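Local coordinates for magnesium transporter MgtE (Enterococcus faecalis, PDB 2OUX), which probably transports magnesium ions across the cell membrane, this chain being the cytosolic part that precedes the membrane domain, at residues A13-L16 and E17-K20; N25-R28 and E29-A33; S45-E48 and K49-Q52; Y57-P60 and K61-A64; L119-S122 and E123-G126. One frame throughout, in Å; residues are numbered along the deposited sequence.

Contact 1: residues A13-L16 and E17-K20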
loop_
_atom_site.group_PDB
_atom_site.type_symbol
_atom_site.label_atom_id
_atom_site.label_comp_id
_atom_site.label_asym_id
_atom_site.label_seq_id
_atom_site.Cartn_x
_atom_site.Cartn_y
_atom_site.Cartn_z
ATOM N N ALA A 13 20.795 -2.387 -22.621
ATOM C CA ALA A 13 21.782 -2.676 -23.661
ATOM C C ALA A 13 22.497 -4.001 -23.407
ATOM O O ALA A 13 22.682 -4.801 -24.327
ATOM C CB ALA A 13 22.800 -1.536 -23.748
ATOM N N LEU A 14 22.912 -4.221 -22.162
ATOM C CA LEU A 14 23.579 -5.463 -21.790
ATOM C C LEU A 14 22.585 -6.599 -21.984
ATOM O O LEU A 14 22.917 -7.651 -22.527
ATOM C CB LEU A 14 24.021 -5.421 -20.323
ATOM C CG LEU A 14 25.382 -4.826 -19.935
ATOM C CD1 LEU A 14 25.537 -3.388 -20.437
ATOM C CD2 LEU A 14 25.501 -4.884 -18.426
ATOM N N LEU A 15 21.356 -6.368 -21.528
ATOM C CA LEU A 15 20.285 -7.350 -21.638
ATOM C C LEU A 15 20.047 -7.756 -23.090
ATOM O O LEU A 15 19.937 -8.941 -23.394
ATOM C CB LEU A 15 18.990 -6.782 -21.063
ATOM C CG LEU A 15 18.294 -7.500 -19.909
ATOM C CD1 LEU A 15 16.943 -6.831 -19.683
ATOM C CD2 LEU A 15 18.100 -8.973 -20.223
ATOM N N LEU A 16 19.953 -6.769 -23.978
ATOM C CA LEU A 16 19.731 -7.031 -25.406
ATOM C C LEU A 16 20.834 -7.908 -25.993
ATOM O O LEU A 16 20.586 -8.743 -26.859
ATOM C CB LEU A 16 19.667 -5.718 -26.198
ATOM C CG LEU A 16 18.287 -5.288 -26.725
ATOM C CD1 LEU A 16 18.373 -3.906 -27.373
ATOM C CD2 LEU A 16 17.779 -6.311 -27.721
ATOM N N GLU A 17 22.057 -7.704 -25.519
ATOM C CA GLU A 17 23.181 -8.480 -26.011
ATOM C C GLU A 17 23.134 -9.932 -25.549
ATOM O O GLU A 17 23.367 -10.838 -26.348
ATOM C CB GLU A 17 24.499 -7.822 -25.593
ATOM C CG GLU A 17 24.901 -6.666 -26.502
ATOM C CD GLU A 17 25.167 -7.117 -27.940
ATOM O OE1 GLU A 17 26.112 -7.908 -28.154
ATOM O OE2 GLU A 17 24.432 -6.683 -28.855
ATOM N N THR A 18 22.830 -10.163 -24.277
ATOM C CA THR A 18 22.767 -11.534 -23.788
ATOM C C THR A 18 21.646 -12.229 -24.545
ATOM O O THR A 18 21.691 -13.436 -24.780
ATOM C CB THR A 18 22.449 -11.611 -22.280
ATOM O OG1 THR A 18 21.059 -11.341 -22.070
ATOM C CG2 THR A 18 23.284 -10.603 -21.503
ATOM N N LEU A 19 20.642 -11.449 -24.930
ATOM C CA LEU A 19 19.501 -11.972 -25.662
ATOM C C LEU A 19 19.930 -12.429 -27.048
ATOM O O LEU A 19 19.673 -13.567 -27.444
ATOM C CB LEU A 19 18.418 -10.898 -25.773
ATOM C CG LEU A 19 17.083 -11.312 -26.390
ATOM C CD1 LEU A 19 16.557 -12.566 -25.698
ATOM C CD2 LEU A 19 16.087 -10.164 -26.258
ATOM N N LYS A 20 20.588 -11.536 -27.784
ATOM C CA LYS A 20 21.051 -11.856 -29.129
ATOM C C LYS A 20 22.048 -13.018 -29.103
ATOM O O LYS A 20 21.891 -13.990 -29.840
ATOM C CB LYS A 20 21.674 -10.612 -29.780
ATOM C CG LYS A 20 20.660 -9.490 -30.003
ATOM C CD LYS A 20 21.296 -8.228 -30.564
ATOM C CE LYS A 20 21.905 -8.454 -31.948
ATOM N NZ LYS A 20 22.541 -7.215 -32.497
#
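The flat carbonyl group of Leu15 is approached twice, by Thr18 OG1 and Leu19 N, and both come from the same face of its plane. Thr18 OG1 gives its hydrogen to Leu15 O at 3.0 Å, with the donor tilted 21° from that plane. Leu19 N also bonds to Leu15 O, at 3.0 Å. One buried hydroxyl is thereby satisfied within the helix itself. A chi1 of 76° sets Thr18 OG1 between the backbone N and the carbonyl carbon. The methyl then falls beside the backbone N, and Thr18 CG2 is pressed to 3.1 Å from Leu14 O. That oxygen accepts from Thr18 N. This is the last part of helix 8-20, and a threonine hydroxyl bonded back to the preceding turn is a familiar helix feature. One residue on, Lys20 N bonds to Leu16 O at 2.9 Å, at 163°. The methylene Lys20 CG lies 3.2 Å from the same Leu16 O. Leu16 CD2 and Leu19 CD2 meet loosely, 4.5 Å apart. Leu16 and Leu19 both pack on Leu46 and Asp50. Leu15, Thr18 and Leu19 pack against Phe27 of helix 24-31, while Glu17 and Lys20 are exposed.

Contact 2: residues N25-R28 and E29-A33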
loop_
_atom_site.group_PDB
_atom_site.type_symbol
_atom_site.label_atom_id
_atom_site.label_comp_id
_atom_site.label_asym_id
_atom_site.label_seq_id
_atom_site.Cartn_x
_atom_site.Cartn_y
_atom_site.Cartn_z
ATOM N N ASN A 25 21.000 -18.236 -19.510
ATOM C CA ASN A 25 21.212 -18.011 -18.083
ATOM C C ASN A 25 21.633 -16.586 -17.711
ATOM O O ASN A 25 21.176 -16.045 -16.695
ATOM C CB ASN A 25 22.220 -19.035 -17.558
ATOM C CG ASN A 25 21.784 -20.474 -17.840
ATOM O OD1 ASN A 25 20.822 -20.980 -17.251
ATOM N ND2 ASN A 25 22.483 -21.133 -18.764
ATOM N N GLU A 26 22.496 -15.974 -18.520
ATOM C CA GLU A 26 22.931 -14.605 -18.251
ATOM C C GLU A 26 21.707 -13.699 -18.391
ATOM O O GLU A 26 21.488 -12.793 -17.587
ATOM C CB GLU A 26 23.997 -14.171 -19.254
ATOM C CG GLU A 26 25.294 -13.652 -18.634
ATOM C CD GLU A 26 25.107 -12.438 -17.727
ATOM O OE1 GLU A 26 25.845 -11.445 -17.913
ATOM O OE2 GLU A 26 24.244 -12.477 -16.817
ATOM N N PHE A 27 20.916 -13.963 -19.427
ATOM C CA PHE A 27 19.706 -13.209 -19.700
ATOM C C PHE A 27 18.759 -13.281 -18.509
ATOM O O PHE A 27 18.363 -12.258 -17.959
ATOM C CB PHE A 27 18.995 -13.776 -20.924
ATOM C CG PHE A 27 17.657 -13.162 -21.168
ATOM C CD1 PHE A 27 17.553 -11.902 -21.752
ATOM C CD2 PHE A 27 16.499 -13.810 -20.760
ATOM C CE1 PHE A 27 16.318 -11.300 -21.921
ATOM C CE2 PHE A 27 15.256 -13.214 -20.926
ATOM C CZ PHE A 27 15.166 -11.958 -21.507
ATOM N N ARG A 28 18.399 -14.502 -18.126
ATOM C CA ARG A 28 17.500 -14.728 -17.009
ATOM C C ARG A 28 17.916 -13.987 -15.753
ATOM O O ARG A 28 17.088 -13.317 -15.130
ATOM C CB ARG A 28 17.400 -16.219 -16.700
ATOM C CG ARG A 28 16.698 -17.021 -17.766
ATOM C CD ARG A 28 16.498 -18.443 -17.307
ATOM N NE ARG A 28 15.095 -18.817 -17.367
ATOM C CZ ARG A 28 14.254 -18.794 -16.336
ATOM N NH1 ARG A 28 14.655 -18.419 -15.133
ATOM N NH2 ARG A 28 12.998 -19.151 -16.524
ATOM N N GLU A 29 19.190 -14.117 -15.380
ATOM C CA GLU A 29 19.721 -13.452 -14.184
ATOM C C GLU A 29 19.468 -11.952 -14.217
ATOM O O GLU A 29 19.015 -11.370 -13.233
ATOM C CB GLU A 29 21.236 -13.656 -14.052
ATOM C CG GLU A 29 21.703 -15.019 -13.573
ATOM C CD GLU A 29 23.227 -15.106 -13.526
ATOM O OE1 GLU A 29 23.846 -14.374 -12.721
ATOM O OE2 GLU A 29 23.805 -15.897 -14.302
ATOM N N LEU A 30 19.795 -11.330 -15.347
ATOM C CA LEU A 30 19.624 -9.892 -15.516
ATOM C C LEU A 30 18.149 -9.496 -15.556
ATOM O O LEU A 30 17.695 -8.695 -14.744
ATOM C CB LEU A 30 20.321 -9.431 -16.803
ATOM C CG LEU A 30 21.849 -9.546 -16.839
ATOM C CD1 LEU A 30 22.358 -9.208 -18.233
ATOM C CD2 LEU A 30 22.459 -8.614 -15.804
ATOM N N PHE A 31 17.414 -10.078 -16.496
ATOM C CA PHE A 31 15.996 -9.799 -16.670
ATOM C C PHE A 31 15.227 -9.937 -15.361
ATOM O O PHE A 31 14.522 -9.017 -14.947
ATOM C CB PHE A 31 15.397 -10.751 -17.716
ATOM C CG PHE A 31 13.947 -10.469 -18.042
ATOM C CD1 PHE A 31 13.597 -9.436 -18.911
ATOM C CD2 PHE A 31 12.933 -11.220 -17.457
ATOM C CE1 PHE A 31 12.250 -9.152 -19.192
ATOM C CE2 PHE A 31 11.585 -10.947 -17.725
ATOM C CZ PHE A 31 11.243 -9.912 -18.595
ATOM N N LEU A 32 15.379 -11.086 -14.712
ATOM C CA LEU A 32 14.680 -11.367 -13.466
ATOM C C LEU A 32 15.149 -10.507 -12.299
ATOM O O LEU A 32 14.561 -10.541 -11.236
ATOM C CB LEU A 32 14.803 -12.862 -13.129
ATOM C CG LEU A 32 13.638 -13.819 -13.437
ATOM C CD1 LEU A 32 12.742 -13.274 -14.536
ATOM C CD2 LEU A 32 14.198 -15.187 -13.831
ATOM N N ALA A 33 16.213 -9.737 -12.492
ATOM C CA ALA A 33 16.710 -8.856 -11.433
ATOM C C ALA A 33 15.988 -7.507 -11.546
ATOM O O ALA A 33 16.011 -6.688 -10.628
ATOM C CB ALA A 33 18.222 -8.659 -11.573
#
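Phe27 and Phe31 form the tight part of this contact, one turn apart on helix 24-31. Phe31 CB sits over one face of the Phe27 ring, offset toward the rim, in a CH-pi contact 4.2 Å from the ring centroid. The two rings run nearly parallel, at 16°, but are slid apart and barely overlap. Phe27 CZ packs 3.9 Å from Phe31 CD1. In both residues CG is anti to the backbone N (chi1 173° for Phe27, -176° for Phe31), and the rings leave side by side. The backbone bond from Phe31 N to Phe27 O is short, at 2.8 Å. The side of Glu26, Glu29 and Leu30 is looser. Glu26 OE2 reaches the apolar Leu30 CG at 3.8 Å. It lies 4.3 Å from Glu29 OE2, so two like charges are near each other on the exposed side. Arg28 and Leu32 form a separate close flank, with Arg28 NH1 3.5 Å from Leu32 CD2. The guanidinium pairs with Glu62, modelled too close to trust in detail. Phe27 and Phe31 both touch Phe42 of helix 36-43. Aromatic side chains four residues apart on the buried face, with acidic ones toward solvent, mark an amphipathic helix in a helical domain.

Contact 3: residues S45-E48 and K49-Q52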
loop_
_atom_site.group_PDB
_atom_site.type_symbol
_atom_site.label_atom_id
_atom_site.label_comp_id
_atom_site.label_asym_id
_atom_site.label_seq_id
_atom_site.Cartn_x
_atom_site.Cartn_y
_atom_site.Cartn_z
ATOM N N SER A 45 10.251 -2.803 -26.023
ATOM C CA SER A 45 11.206 -2.127 -26.893
ATOM C C SER A 45 11.696 -3.109 -27.955
ATOM O O SER A 45 12.102 -2.712 -29.046
ATOM C CB SER A 45 12.406 -1.622 -26.090
ATOM O OG SER A 45 13.242 -2.697 -25.692
ATOM N N LEU A 46 11.640 -4.395 -27.625
ATOM C CA LEU A 46 12.100 -5.449 -28.521
ATOM C C LEU A 46 11.307 -5.577 -29.815
ATOM O O LEU A 46 10.095 -5.342 -29.842
ATOM C CB LEU A 46 12.066 -6.801 -27.802
ATOM C CG LEU A 46 12.672 -6.880 -26.399
ATOM C CD1 LEU A 46 12.699 -8.327 -25.941
ATOM C CD2 LEU A 46 14.072 -6.291 -26.413
ATOM N N ASP A 47 12.008 -5.959 -30.883
ATOM C CA ASP A 47 11.381 -6.178 -32.178
ATOM C C ASP A 47 10.727 -7.549 -32.072
ATOM O O ASP A 47 10.916 -8.247 -31.079
ATOM C CB ASP A 47 12.430 -6.142 -33.304
ATOM C CG ASP A 47 13.584 -7.128 -33.090
ATOM O OD1 ASP A 47 14.740 -6.768 -33.419
ATOM O OD2 ASP A 47 13.341 -8.262 -32.615
ATOM N N GLU A 48 9.958 -7.944 -33.078
ATOM C CA GLU A 48 9.287 -9.234 -33.022
ATOM C C GLU A 48 10.240 -10.413 -32.864
ATOM O O GLU A 48 9.898 -11.421 -32.240
ATOM C CB GLU A 48 8.430 -9.432 -34.268
ATOM C CG GLU A 48 7.979 -10.865 -34.463
ATOM C CD GLU A 48 7.081 -11.035 -35.668
ATOM O OE1 GLU A 48 7.427 -10.500 -36.748
ATOM O OE2 GLU A 48 6.035 -11.711 -35.537
ATOM N N LYS A 49 11.436 -10.285 -33.422
ATOM C CA LYS A 49 12.421 -11.358 -33.353
ATOM C C LYS A 49 12.881 -11.611 -31.919
ATOM O O LYS A 49 12.841 -12.740 -31.427
ATOM C CB LYS A 49 13.625 -11.016 -34.238
ATOM C CG LYS A 49 13.239 -10.650 -35.663
ATOM C CD LYS A 49 14.429 -10.152 -36.479
ATOM C CE LYS A 49 15.383 -11.277 -36.860
ATOM N NZ LYS A 49 16.477 -10.790 -37.761
ATOM N N ASP A 50 13.312 -10.552 -31.247
ATOM C CA ASP A 50 13.781 -10.676 -29.879
ATOM C C ASP A 50 12.679 -11.099 -28.902
ATOM O O ASP A 50 12.958 -11.758 -27.904
ATOM C CB ASP A 50 14.433 -9.367 -29.437
ATOM C CG ASP A 50 15.641 -9.004 -30.294
ATOM O OD1 ASP A 50 16.473 -9.894 -30.556
ATOM O OD2 ASP A 50 15.772 -7.833 -30.701
ATOM N N ARG A 51 11.429 -10.744 -29.186
ATOM C CA ARG A 51 10.336 -11.142 -28.299
ATOM C C ARG A 51 10.251 -12.660 -28.295
ATOM O O ARG A 51 10.062 -13.286 -27.250
ATOM C CB ARG A 51 8.989 -10.590 -28.771
ATOM C CG ARG A 51 8.850 -9.086 -28.759
ATOM C CD ARG A 51 7.392 -8.703 -29.011
ATOM N NE ARG A 51 7.284 -7.424 -29.702
ATOM C CZ ARG A 51 6.744 -7.273 -30.904
ATOM N NH1 ARG A 51 6.255 -8.321 -31.550
ATOM N NH2 ARG A 51 6.698 -6.071 -31.463
ATOM N N GLN A 52 10.394 -13.245 -29.480
ATOM C CA GLN A 52 10.338 -14.691 -29.638
ATOM C C GLN A 52 11.372 -15.403 -28.768
ATOM O O GLN A 52 11.046 -16.373 -28.074
ATOM C CB GLN A 52 10.541 -15.061 -31.109
ATOM C CG GLN A 52 9.339 -14.762 -31.994
ATOM C CD GLN A 52 8.070 -15.457 -31.509
ATOM O OE1 GLN A 52 8.122 -16.565 -30.972
ATOM N NE2 GLN A 52 6.925 -14.816 -31.715
#
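Asp47 caps the N-terminus of helix 48-57 by meeting Asp50, where the loop after helix 36-43 turns into the helix. Asp50 N points at Asp47 OD2 at 2.7 Å, almost in line with the C-O bond, and the hydrogen bond is nearly straight at 173°. A chi1 of 55° folds the Asp47 carboxylate back over the first turn. Arg51 N follows, bonded to Asp47 O at 3.2 Å. Asp47 is therefore a true N-cap, set within the helical N domain of MgtE. The capping carboxylate is close to a second one. Asp47 OD1 lies 3.1 Å from Asp50 OD2, with the two planes only 23° apart. Like charges this near could raise the pKa of one group, although the helix start would tend to favour negative charge here. Leu46 crosses Asp50 at about a right angle, and Leu46 CB is 3.9 Å from Asp50 CB. This side of the cap faces helix 8-20. The Arg51 guanidinium lies flat against the backbone of Asp47 and Glu48, where the loop becomes helix. One of its faces carries Asp47 C over the centre and Glu48 CA toward the rim, with Arg51 NH1 3.5 Å from Glu48 CA. Arg51 NH1 makes a salt bridge to Glu83, whereas Glu48 OE2 stays 5.2 Å from Arg51 NH1. Gln52 NE2 bonds to the backbone oxygen of Glu83.

Contact 4: residues Y57-P60 and K61-A64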
loop_
_atom_site.group_PDB
_atom_site.type_symbol
_atom_site.label_atom_id
_atom_site.label_comp_id
_atom_site.label_asym_id
_atom_site.label_seq_id
_atom_site.Cartn_x
_atom_site.Cartn_y
_atom_site.Cartn_z
ATOM N N TYR A 57 13.031 -18.178 -23.092
ATOM C CA TYR A 57 13.803 -18.161 -21.854
ATOM C C TYR A 57 12.983 -17.915 -20.596
ATOM O O TYR A 57 13.508 -17.994 -19.484
ATOM C CB TYR A 57 14.913 -17.113 -21.937
ATOM C CG TYR A 57 15.873 -17.311 -23.087
ATOM C CD1 TYR A 57 16.394 -18.570 -23.377
ATOM C CD2 TYR A 57 16.265 -16.239 -23.881
ATOM C CE1 TYR A 57 17.289 -18.754 -24.426
ATOM C CE2 TYR A 57 17.159 -16.409 -24.932
ATOM C CZ TYR A 57 17.664 -17.671 -25.199
ATOM O OH TYR A 57 18.552 -17.843 -26.230
ATOM N N LEU A 58 11.701 -17.617 -20.764
ATOM C CA LEU A 58 10.840 -17.354 -19.619
ATOM C C LEU A 58 9.640 -18.280 -19.596
ATOM O O LEU A 58 9.042 -18.562 -20.630
ATOM C CB LEU A 58 10.371 -15.900 -19.640
ATOM C CG LEU A 58 11.508 -14.886 -19.509
ATOM C CD1 LEU A 58 11.009 -13.491 -19.810
ATOM C CD2 LEU A 58 12.089 -14.973 -18.113
ATOM N N SER A 59 9.307 -18.758 -18.405
ATOM C CA SER A 59 8.173 -19.646 -18.225
ATOM C C SER A 59 6.894 -18.817 -18.288
ATOM O O SER A 59 6.936 -17.594 -18.189
ATOM C CB SER A 59 8.251 -20.314 -16.858
ATOM O OG SER A 59 8.018 -19.362 -15.831
ATOM N N PRO A 60 5.742 -19.475 -18.471
ATOM C CA PRO A 60 4.486 -18.729 -18.527
ATOM C C PRO A 60 4.257 -17.935 -17.241
ATOM O O PRO A 60 3.743 -16.817 -17.286
ATOM C CB PRO A 60 3.453 -19.827 -18.741
ATOM C CG PRO A 60 4.207 -20.782 -19.645
ATOM C CD PRO A 60 5.550 -20.859 -18.941
ATOM N N LYS A 61 4.635 -18.510 -16.101
ATOM C CA LYS A 61 4.480 -17.814 -14.827
ATOM C C LYS A 61 5.316 -16.549 -14.850
ATOM O O LYS A 61 4.824 -15.467 -14.547
ATOM C CB LYS A 61 4.947 -18.676 -13.652
ATOM C CG LYS A 61 4.082 -19.875 -13.362
ATOM C CD LYS A 61 4.560 -20.599 -12.107
ATOM C CE LYS A 61 3.851 -21.947 -11.923
ATOM N NZ LYS A 61 2.360 -21.832 -11.826
ATOM N N GLU A 62 6.585 -16.687 -15.208
ATOM C CA GLU A 62 7.480 -15.540 -15.258
ATOM C C GLU A 62 7.002 -14.460 -16.237
ATOM O O GLU A 62 7.101 -13.267 -15.959
ATOM C CB GLU A 62 8.894 -16.004 -15.621
ATOM C CG GLU A 62 9.429 -17.040 -14.634
ATOM C CD GLU A 62 10.786 -17.603 -15.021
ATOM O OE1 GLU A 62 11.038 -17.741 -16.231
ATOM O OE2 GLU A 62 11.589 -17.926 -14.115
ATOM N N LEU A 63 6.474 -14.870 -17.382
ATOM C CA LEU A 63 6.000 -13.889 -18.347
ATOM C C LEU A 63 4.730 -13.215 -17.823
ATOM O O LEU A 63 4.480 -12.046 -18.086
ATOM C CB LEU A 63 5.719 -14.552 -19.690
ATOM C CG LEU A 63 5.672 -13.554 -20.840
ATOM C CD1 LEU A 63 7.062 -12.983 -21.074
ATOM C CD2 LEU A 63 5.154 -14.235 -22.086
ATOM N N ALA A 64 3.940 -13.962 -17.070
ATOM C CA ALA A 64 2.710 -13.428 -16.500
ATOM C C ALA A 64 3.005 -12.330 -15.464
ATOM O O ALA A 64 2.285 -11.339 -15.379
ATOM C CB ALA A 64 1.905 -14.552 -15.862
#
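Two torsions bring Ser59 and Glu62 together. Ser59 chi1 is 69°, which puts OG between its backbone N and carbonyl carbon and aims it at the helix start. Glu62 chi1 of -58° sets CG beside the backbone N, anti to the carbonyl carbon, and the chain then runs extended back to the loop. The result is a capping box at the N-terminus of helix 60-67. Glu62 N bonds to Ser59 OG at 3.1 Å. In return Ser59 N bonds to Glu62 OE1 at 3.0 Å, on the anti side and 32° out of the carboxylate plane. Each residue thus satisfies the other's backbone N-H. Packing inside the box is close, with Ser59 OG 3.0 Å from Glu62 CG. Arg28 of helix 24-31 also lies at Glu62 OE1, in an approach modelled too short to weigh. Lys61 reaches away to a salt bridge with Glu95. The first turn is continued by Leu63 N to Ser59 O at 2.9 Å. Pro60 packs on Tyr88 and Asp91 of helix 86-93. Leu58 and Leu63 flank the box and cross at about a right angle, as in a hydrophobic staple, with Leu58 CD1 4.2 Å from Leu63 CD1.

Contact 5: residues L119-S122 and E123-G126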
loop_
_atom_site.group_PDB
_atom_site.type_symbol
_atom_site.label_atom_id
_atom_site.label_comp_id
_atom_site.label_asym_id
_atom_site.label_seq_id
_atom_site.Cartn_x
_atom_site.Cartn_y
_atom_site.Cartn_z
ATOM N N LEU A 119 -8.509 -23.100 -24.276
ATOM C CA LEU A 119 -7.266 -23.820 -24.011
ATOM C C LEU A 119 -6.997 -24.075 -22.528
ATOM O O LEU A 119 -6.036 -24.766 -22.180
ATOM C CB LEU A 119 -6.088 -23.050 -24.619
ATOM C CG LEU A 119 -6.149 -22.867 -26.139
ATOM C CD1 LEU A 119 -5.091 -21.886 -26.605
ATOM C CD2 LEU A 119 -5.960 -24.213 -26.805
ATOM N N LEU A 120 -7.847 -23.526 -21.660
ATOM C CA LEU A 120 -7.677 -23.686 -20.217
ATOM C C LEU A 120 -8.585 -24.744 -19.619
ATOM O O LEU A 120 -9.719 -24.924 -20.058
ATOM C CB LEU A 120 -7.948 -22.367 -19.494
ATOM C CG LEU A 120 -7.112 -21.133 -19.826
ATOM C CD1 LEU A 120 -7.536 -20.008 -18.897
ATOM C CD2 LEU A 120 -5.629 -21.431 -19.663
ATOM N N SER A 121 -8.086 -25.430 -18.596
ATOM C CA SER A 121 -8.871 -26.452 -17.917
ATOM C C SER A 121 -9.964 -25.747 -17.114
ATOM O O SER A 121 -10.052 -24.515 -17.109
ATOM C CB SER A 121 -7.995 -27.273 -16.964
ATOM O OG SER A 121 -7.832 -26.619 -15.716
ATOM N N SER A 122 -10.783 -26.531 -16.424
ATOM C CA SER A 122 -11.867 -25.979 -15.630
ATOM C C SER A 122 -11.345 -25.167 -14.448
ATOM O O SER A 122 -11.832 -24.073 -14.171
ATOM C CB SER A 122 -12.770 -27.107 -15.125
ATOM O OG SER A 122 -13.876 -26.586 -14.411
ATOM N N GLU A 123 -10.354 -25.713 -13.754
ATOM C CA GLU A 123 -9.774 -25.040 -12.602
ATOM C C GLU A 123 -8.969 -23.798 -12.990
ATOM O O GLU A 123 -8.929 -22.819 -12.250
ATOM C CB GLU A 123 -8.866 -26.002 -11.839
ATOM C CG GLU A 123 -8.220 -25.382 -10.612
ATOM C CD GLU A 123 -6.847 -25.956 -10.328
ATOM O OE1 GLU A 123 -6.741 -27.193 -10.155
ATOM O OE2 GLU A 123 -5.875 -25.167 -10.282
ATOM N N GLU A 124 -8.328 -23.846 -14.153
ATOM C CA GLU A 124 -7.512 -22.732 -14.622
ATOM C C GLU A 124 -8.330 -21.520 -15.051
ATOM O O GLU A 124 -7.869 -20.384 -14.948
ATOM C CB GLU A 124 -6.636 -23.172 -15.799
ATOM C CG GLU A 124 -5.853 -24.450 -15.567
ATOM C CD GLU A 124 -4.922 -24.773 -16.718
ATOM O OE1 GLU A 124 -5.348 -24.631 -17.884
ATOM O OE2 GLU A 124 -3.767 -25.174 -16.460
ATOM N N ALA A 125 -9.542 -21.757 -15.535
ATOM C CA ALA A 125 -10.380 -20.659 -15.993
ATOM C C ALA A 125 -11.439 -20.239 -14.979
ATOM O O ALA A 125 -12.061 -19.183 -15.130
ATOM C CB ALA A 125 -11.039 -21.038 -17.308
ATOM N N GLY A 126 -11.631 -21.059 -13.949
ATOM C CA GLY A 126 -12.630 -20.777 -12.927
ATOM C C GLY A 126 -12.797 -19.341 -12.451
ATOM O O GLY A 126 -13.844 -18.736 -12.671
#
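The backbone runs extended through Leu120 and Ser121, with Ser121 at phi -71° and psi 180°, and enters helix 122-131 at Ser122. Ser121 is the N-cap. Its chi1 of 83° sets OG between the backbone N and the carbonyl carbon, facing the first turn. Glu124 N bonds to Ser121 OG at 3.2 Å. The Glu124 chain is extended beyond CG and reaches back to the loop. Ser121 N bonds to Glu124 OE1 at 2.9 Å, met on the anti side and well out of the carboxylate plane. The pair makes a capping box. The side chains are pressed together inside it, with Ser121 OG 2.9 Å from Glu124 CG. The glutamate also leans on the residue before the cap, since Glu124 OE1 lies 3.4 Å from Leu120 CA. Leu120 points toward the helix and covers its start, and Leu120 CD1 touches Ala125 CB at 4.0 Å. The same leucine packs on Ala90 of helix 86-93, which links this turn to its neighbour in the N domain. The backbone bonds of the turn are uneven. Ala125 N reaches Ser121 O at 3.2 Å, while the bond from Gly126 N to Ser122 O is weak. The chemistry implies a cap fixed from both sides. The hydroxyl serves a helix N-H, the carboxylate serves a loop N-H, and the glutamate's negative charge near the helix start would probably be favoured.

Contacts 1 to 4 cluster at one end of the chain. Contact 5 touches none of them; its nearest atoms are about 8 Å from contact 4 and about 24 Å from contact 1. Contacts 1 and 2 sit on successive helices, with centres about 10 Å apart, and Thr18 CG2 packs 3.7 Å from Leu30 CD1. Contact 3 lies against another flank of contact 1, with Leu19 CD2 3.7 Å from Asp50 CB. Phe31 on Leu58 joins contacts 2 and 4. Contacts 4 and 5 repeat the same capping box on two helices, their centres about 18 Å apart. The metal sites are some way off: the Ala64 side chain is about 13 Å from a bound magnesium ion.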